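Local coordinates for protein 24-sterol C-methyltransferase (Haloferax volcanii, PDB 6F5Z) that is a putative methyltransferase that binds S-adenosyl-L-homocysteine and forms a complex with the methyltransferase activator Trm112, at residues 52-57 / 80-85; 163-168 / 180-185. One frame throughout, in Å; residues are numbered along the deposited sequence.

Contact 1 of 2, residues 52-57 / 80-85; sequences ALRALR and AYTDTD
Arg-54 reaches from helix 51-60 to the loop 80-85 and gives an N-H from NH1 to Thr-82 OG1, a bond of 2.9 Å. It is bent (141° at the hydrogen) and tilted 17° out of the guanidinium plane. One face of the same guanidinium rests on Tyr-81, whose CB lies 3.7 Å from Arg-54 NH1, while Arg-54 CD comes within 3.4 Å of Tyr-81 O. The arginine chain bends at its third torsion (chi3 -61°), which turns the planar group onto the tyrosine CB. One turn on, Arg-57 stays extended and brings a face of its guanidinium against Thr-84, with CG2 3.6 Å from Arg-57 CZ; the hydroxyl OG1 sits over that face, 3.5 Å from Arg-57 NH2, at an angle too poor for a hydrogen bond.

Outside the two segments, Ser-49 O takes a second bond from Arg-54 NH1, so this nitrogen is gripped twice. Thr-82 OG1 is also bonded to Ala-78 O, Thr-84 OG1 to Asp-86 N, and Tyr-81 OH to Asp-16. At the protein surface, in the N-terminal half of the Rossmann-like methyltransferase fold, the contact ties helix 51-60 to the loop joining helix 72-80 to strand 87-91, with Leu-87 of that strand touched by both arginines and Thr-82, and Lys-17 of helix 16-33 beside Arg-54 and Tyr-81.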
loop_
_atom_site.group_PDB
_atom_site.type_symbol
_atom_site.label_atom_id
_atom_site.label_comp_id
_atom_site.label_asym_id
_atom_site.label_seq_id
_atom_site.Cartn_x
_atom_site.Cartn_y
_atom_site.Cartn_z
ATOM N N ALA B 52 4.945 -10.357 15.340
ATOM C CA ALA B 52 4.361 -9.262 14.570
ATOM C C ALA B 52 3.490 -8.391 15.450
ATOM O O ALA B 52 3.509 -7.170 15.299
ATOM C CB ALA B 52 3.536 -9.831 13.436
ATOM N N LEU B 53 2.716 -8.994 16.364
ATOM C CA LEU B 53 1.893 -8.211 17.273
ATOM C C LEU B 53 2.753 -7.390 18.210
ATOM O O LEU B 53 2.448 -6.238 18.492
ATOM C CB LEU B 53 0.934 -9.079 18.087
ATOM C CG LEU B 53 -0.140 -9.785 17.279
ATOM C CD1 LEU B 53 -0.945 -10.702 18.176
ATOM C CD2 LEU B 53 -1.089 -8.749 16.606
ATOM N N ARG B 54 3.831 -7.998 18.741
ATOM C CA ARG B 54 4.708 -7.235 19.635
ATOM C C ARG B 54 5.365 -6.074 18.894
ATOM O O ARG B 54 5.460 -4.983 19.453
ATOM C CB ARG B 54 5.769 -8.134 20.272
ATOM C CG ARG B 54 5.154 -9.093 21.276
ATOM C CD ARG B 54 6.182 -9.933 22.080
ATOM N NE ARG B 54 7.015 -10.783 21.213
ATOM C CZ ARG B 54 6.657 -11.997 20.805
ATOM N NH1 ARG B 54 5.498 -12.526 21.199
ATOM N NH2 ARG B 54 7.467 -12.704 20.033
ATOM N N ALA B 55 5.790 -6.273 17.627
ATOM C CA ALA B 55 6.387 -5.218 16.819
ATOM C C ALA B 55 5.366 -4.125 16.530
ATOM O O ALA B 55 5.703 -2.936 16.623
ATOM C CB ALA B 55 6.922 -5.780 15.503
ATOM N N LEU B 56 4.105 -4.505 16.233
ATOM C CA LEU B 56 3.098 -3.470 15.979
ATOM C C LEU B 56 2.773 -2.668 17.221
ATOM O O LEU B 56 2.493 -1.465 17.120
ATOM C CB LEU B 56 1.843 -4.083 15.383
ATOM C CG LEU B 56 1.981 -4.542 13.919
ATOM C CD1 LEU B 56 0.761 -5.355 13.486
ATOM C CD2 LEU B 56 2.258 -3.354 12.970
ATOM N N ARG B 57 2.762 -3.319 18.392
ATOM C CA ARG B 57 2.492 -2.559 19.634
ATOM C C ARG B 57 3.653 -1.623 19.969
ATOM O O ARG B 57 3.432 -0.439 20.241
ATOM C CB ARG B 57 2.244 -3.531 20.778
ATOM C CG ARG B 57 1.858 -2.846 22.076
ATOM C CD ARG B 57 1.316 -3.883 23.041
ATOM N NE ARG B 57 1.030 -3.285 24.350
ATOM C CZ ARG B 57 1.935 -3.171 25.319
ATOM N NH1 ARG B 57 3.168 -3.642 25.147
ATOM N NH2 ARG B 57 1.611 -2.600 26.474
ATOM N N ALA B 80 4.114 -16.819 26.253
ATOM C CA ALA B 80 5.304 -16.778 27.118
ATOM C C ALA B 80 6.294 -15.682 26.704
ATOM O O ALA B 80 6.961 -15.114 27.559
ATOM C CB ALA B 80 5.992 -18.137 27.095
ATOM N N TYR B 81 6.328 -15.298 25.403
ATOM C CA TYR B 81 7.244 -14.275 24.914
ATOM C C TYR B 81 6.667 -12.881 25.010
ATOM O O TYR B 81 7.340 -11.923 24.623
ATOM C CB TYR B 81 7.608 -14.522 23.439
ATOM C CG TYR B 81 8.101 -15.913 23.097
ATOM C CD1 TYR B 81 8.990 -16.590 23.934
ATOM C CD2 TYR B 81 7.758 -16.515 21.890
ATOM C CE1 TYR B 81 9.468 -17.856 23.603
ATOM C CE2 TYR B 81 8.232 -17.772 21.547
ATOM C CZ TYR B 81 9.087 -18.441 22.408
ATOM O OH TYR B 81 9.542 -19.685 22.081
ATOM N N THR B 82 5.425 -12.767 25.483
ATOM C CA THR B 82 4.739 -11.470 25.465
ATOM C C THR B 82 4.623 -10.865 26.863
ATOM O O THR B 82 4.174 -11.542 27.767
ATOM C CB THR B 82 3.387 -11.654 24.724
ATOM O OG1 THR B 82 3.622 -12.260 23.428
ATOM C CG2 THR B 82 2.646 -10.346 24.552
ATOM N N ASP B 83 5.006 -9.587 27.027
ATOM C CA ASP B 83 4.999 -8.912 28.335
ATOM C C ASP B 83 3.808 -7.951 28.536
ATOM O O ASP B 83 3.929 -6.962 29.264
ATOM C CB ASP B 83 6.340 -8.206 28.589
ATOM C CG ASP B 83 7.553 -9.130 28.657
ATOM O OD1 ASP B 83 7.388 -10.310 29.061
ATOM O OD2 ASP B 83 8.667 -8.676 28.297
ATOM N N THR B 84 2.642 -8.273 27.940
ATOM C CA THR B 84 1.423 -7.473 28.085
ATOM C C THR B 84 0.211 -8.354 27.892
ATOM O O THR B 84 0.272 -9.330 27.136
ATOM C CB THR B 84 1.365 -6.298 27.079
ATOM O OG1 THR B 84 0.094 -5.624 27.205
ATOM C CG2 THR B 84 1.517 -6.757 25.626
ATOM N N ASP B 85 -0.891 -8.008 28.558
ATOM C CA ASP B 85 -2.149 -8.695 28.360
ATOM C C ASP B 85 -2.988 -8.026 27.252
ATOM O O ASP B 85 -4.048 -8.548 26.912
ATOM C CB ASP B 85 -2.908 -8.815 29.675
ATOM C CG ASP B 85 -2.280 -9.843 30.602
ATOM O OD1 ASP B 85 -1.900 -10.936 30.113
ATOM O OD2 ASP B 85 -2.205 -9.573 31.819
#

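Contact 2 of 2, residues 163-168 / 180-185; sequences WSHAEY and AEQDSI
His-165, in the first turn of helix 165-174, stands beside Gln-182 of strand 178-185 with their CA atoms 7.8 Å apart, so side chains bridge the gap. The Gln-182 chain is fully extended, with CG anti to the backbone N (chi1 -174°), and carries its amide to the helix. There NE2 donates to His-165 O over 2.9 Å, nearly straight at 165°. The accepting oxygen lies close to the plane of the Gln-182 amide, whereas NE2 is tilted 28° from the carbonyl plane of His-165. On the same amide, OE1 lies 3.4 Å from His-165 CB, and NE2 packs 3.7 Å from Tyr-168 CB. Two waters lie at the edge of the imidazole: one links His-165 NE2 to Ser-184 OG, and the other lies 2.8 Å from His-165 ND1 and donates to Gln-182 OE1. Both ring nitrogens are thus tied to the strand through water. The amide is fixed further by Arg-169, bonded to OE1, and Thr-221, bonded to NE2. A leucine in place of Gln-182 would probably leave His-165 O, Arg-169 and Thr-221 without their amide partner and the ND1 water without this acceptor.

Ser-164 and Glu-167 form a capping box that starts the helix: Ser-164 OG accepts from Glu-167 N at 3.0 Å, and Glu-167 OE1 accepts from Ser-164 N. The helix packs through His-165 and Tyr-168 on Leu-219 of strand 218-224, which pairs with strand 178-185, the latter hydrogen-bonded through Gln-182's backbone to the second subunit.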
loop_
_atom_site.group_PDB
_atom_site.type_symbol
_atom_site.label_atom_id
_atom_site.label_comp_id
_atom_site.label_asym_id
_atom_site.label_seq_id
_atom_site.Cartn_x
_atom_site.Cartn_y
_atom_site.Cartn_z
ATOM N N TRP B 163 0.232 -19.597 -5.534
ATOM C CA TRP B 163 -0.340 -18.630 -6.448
ATOM C C TRP B 163 0.715 -17.694 -6.964
ATOM O O TRP B 163 1.680 -17.395 -6.249
ATOM C CB TRP B 163 -1.402 -17.767 -5.753
ATOM C CG TRP B 163 -2.748 -18.404 -5.559
ATOM C CD1 TRP B 163 -3.250 -19.527 -6.176
ATOM C CD2 TRP B 163 -3.763 -17.946 -4.666
ATOM N NE1 TRP B 163 -4.517 -19.799 -5.699
ATOM C CE2 TRP B 163 -4.863 -18.824 -4.781
ATOM C CE3 TRP B 163 -3.836 -16.884 -3.751
ATOM C CZ2 TRP B 163 -6.028 -18.661 -4.002
ATOM C CZ3 TRP B 163 -4.988 -16.705 -3.011
ATOM C CH2 TRP B 163 -6.066 -17.592 -3.132
ATOM N N SER B 164 0.495 -17.170 -8.182
ATOM C CA SER B 164 1.375 -16.111 -8.703
ATOM C C SER B 164 0.991 -14.735 -8.097
ATOM O O SER B 164 -0.057 -14.600 -7.474
ATOM C CB SER B 164 1.222 -15.999 -10.220
ATOM O OG SER B 164 -0.122 -15.634 -10.465
ATOM N N HIS B 165 1.790 -13.700 -8.369
ATOM C CA HIS B 165 1.429 -12.344 -7.927
ATOM C C HIS B 165 0.008 -12.025 -8.470
ATOM O O HIS B 165 -0.859 -11.534 -7.734
ATOM C CB HIS B 165 2.395 -11.313 -8.524
ATOM C CG HIS B 165 3.756 -11.264 -7.905
ATOM N ND1 HIS B 165 4.419 -10.041 -7.748
ATOM C CD2 HIS B 165 4.529 -12.240 -7.385
ATOM C CE1 HIS B 165 5.599 -10.334 -7.207
ATOM N NE2 HIS B 165 5.732 -11.642 -6.997
ATOM N N ALA B 166 -0.227 -12.308 -9.775
ATOM C CA ALA B 166 -1.545 -12.012 -10.378
ATOM C C ALA B 166 -2.673 -12.790 -9.723
ATOM O O ALA B 166 -3.766 -12.253 -9.488
ATOM C CB ALA B 166 -1.509 -12.261 -11.887
ATOM N N GLU B 167 -2.426 -14.057 -9.405
ATOM C CA GLU B 167 -3.466 -14.853 -8.745
ATOM C C GLU B 167 -3.833 -14.324 -7.364
ATOM O O GLU B 167 -5.002 -14.397 -6.958
ATOM C CB GLU B 167 -3.061 -16.320 -8.670
ATOM C CG GLU B 167 -3.233 -17.008 -10.026
ATOM C CD GLU B 167 -2.575 -18.370 -10.141
ATOM O OE1 GLU B 167 -1.506 -18.589 -9.526
ATOM O OE2 GLU B 167 -3.107 -19.207 -10.906
ATOM N N TYR B 168 -2.841 -13.782 -6.610
ATOM C CA TYR B 168 -3.156 -13.184 -5.307
ATOM C C TYR B 168 -4.027 -11.938 -5.535
ATOM O O TYR B 168 -5.012 -11.766 -4.833
ATOM C CB TYR B 168 -1.866 -12.739 -4.590
ATOM C CG TYR B 168 -1.340 -13.821 -3.676
ATOM C CD1 TYR B 168 -1.834 -13.968 -2.379
ATOM C CD2 TYR B 168 -0.364 -14.728 -4.110
ATOM C CE1 TYR B 168 -1.397 -14.999 -1.548
ATOM C CE2 TYR B 168 0.107 -15.740 -3.264
ATOM C CZ TYR B 168 -0.444 -15.897 -2.003
ATOM O OH TYR B 168 -0.042 -16.919 -1.185
ATOM N N ALA B 180 -4.576 -2.687 -2.849
ATOM C CA ALA B 180 -3.970 -1.351 -2.727
ATOM C C ALA B 180 -2.505 -1.288 -3.093
ATOM O O ALA B 180 -2.004 -0.206 -3.417
ATOM C CB ALA B 180 -4.145 -0.827 -1.307
ATOM N N GLU B 181 -1.813 -2.431 -2.987
ATOM C CA GLU B 181 -0.389 -2.465 -3.188
ATOM C C GLU B 181 0.012 -3.903 -3.366
ATOM O O GLU B 181 -0.603 -4.798 -2.767
ATOM C CB GLU B 181 0.285 -1.928 -1.896
ATOM C CG GLU B 181 1.758 -1.658 -2.054
ATOM C CD GLU B 181 2.679 -2.576 -1.277
ATOM O OE1 GLU B 181 3.055 -3.640 -1.815
ATOM O OE2 GLU B 181 3.073 -2.205 -0.150
ATOM N N GLN B 182 1.041 -4.126 -4.161
ATOM C CA GLN B 182 1.614 -5.469 -4.231
ATOM C C GLN B 182 3.096 -5.303 -4.530
ATOM O O GLN B 182 3.442 -4.534 -5.429
ATOM C CB GLN B 182 0.911 -6.354 -5.236
ATOM C CG GLN B 182 1.473 -7.787 -5.132
ATOM C CD GLN B 182 0.802 -8.728 -6.096
ATOM O OE1 GLN B 182 0.894 -8.481 -7.314
ATOM N NE2 GLN B 182 0.126 -9.781 -5.594
ATOM N N ASP B 183 3.944 -5.966 -3.750
ATOM C CA ASP B 183 5.373 -5.726 -3.919
ATOM C C ASP B 183 6.206 -6.927 -3.527
ATOM O O ASP B 183 5.727 -7.868 -2.903
ATOM C CB ASP B 183 5.747 -4.561 -2.961
ATOM C CG ASP B 183 7.005 -3.756 -3.283
ATOM O OD1 ASP B 183 7.565 -3.936 -4.398
ATOM O OD2 ASP B 183 7.355 -2.852 -2.468
ATOM N N SER B 184 7.493 -6.868 -3.903
ATOM C CA SER B 184 8.512 -7.821 -3.474
ATOM C C SER B 184 9.388 -7.089 -2.439
ATOM O O SER B 184 9.806 -5.955 -2.689
ATOM C CB SER B 184 9.396 -8.189 -4.662
ATOM O OG SER B 184 8.636 -8.886 -5.636
ATOM N N ILE B 185 9.625 -7.710 -1.295
ATOM C CA ILE B 185 10.473 -7.141 -0.251
ATOM C C ILE B 185 11.712 -8.025 -0.155
ATOM O O ILE B 185 11.613 -9.212 0.201
ATOM C CB ILE B 185 9.708 -7.109 1.093
ATOM C CG1 ILE B 185 8.435 -6.204 0.923
ATOM C CG2 ILE B 185 10.620 -6.518 2.195
ATOM C CD1 ILE B 185 7.585 -6.143 2.194
HETATM O O HOH W 1 8.332 -11.563 -5.873
HETATM O O HOH W 2 3.236 -7.592 -8.409
#

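How the contacts relate
Contact 1 comes wholly before contact 2 in sequence, and the two lie on opposite sides of the chain's centre, with centres about 28 Å apart and nearest atoms about 12 Å apart. Both are built around one seven-stranded mixed sheet of order 3-2-1-4-5-7-6, the Rossmann-like methyltransferase arrangement. Contact 1 flanks strand 87-91 and contact 2 includes strand 178-185, the two outermost within this chain. Helix 16-33 approaches both, touching Arg-54 in contact 1 and Ile-185 in contact 2. Asp-85 of segment 80-85 lies close to a like-charged glutamate, Glu-29 of the UPF0434 family protein chain, whereas strand 178-185 meets the second copy of this protein. The two ends of the sheet thus face different chains.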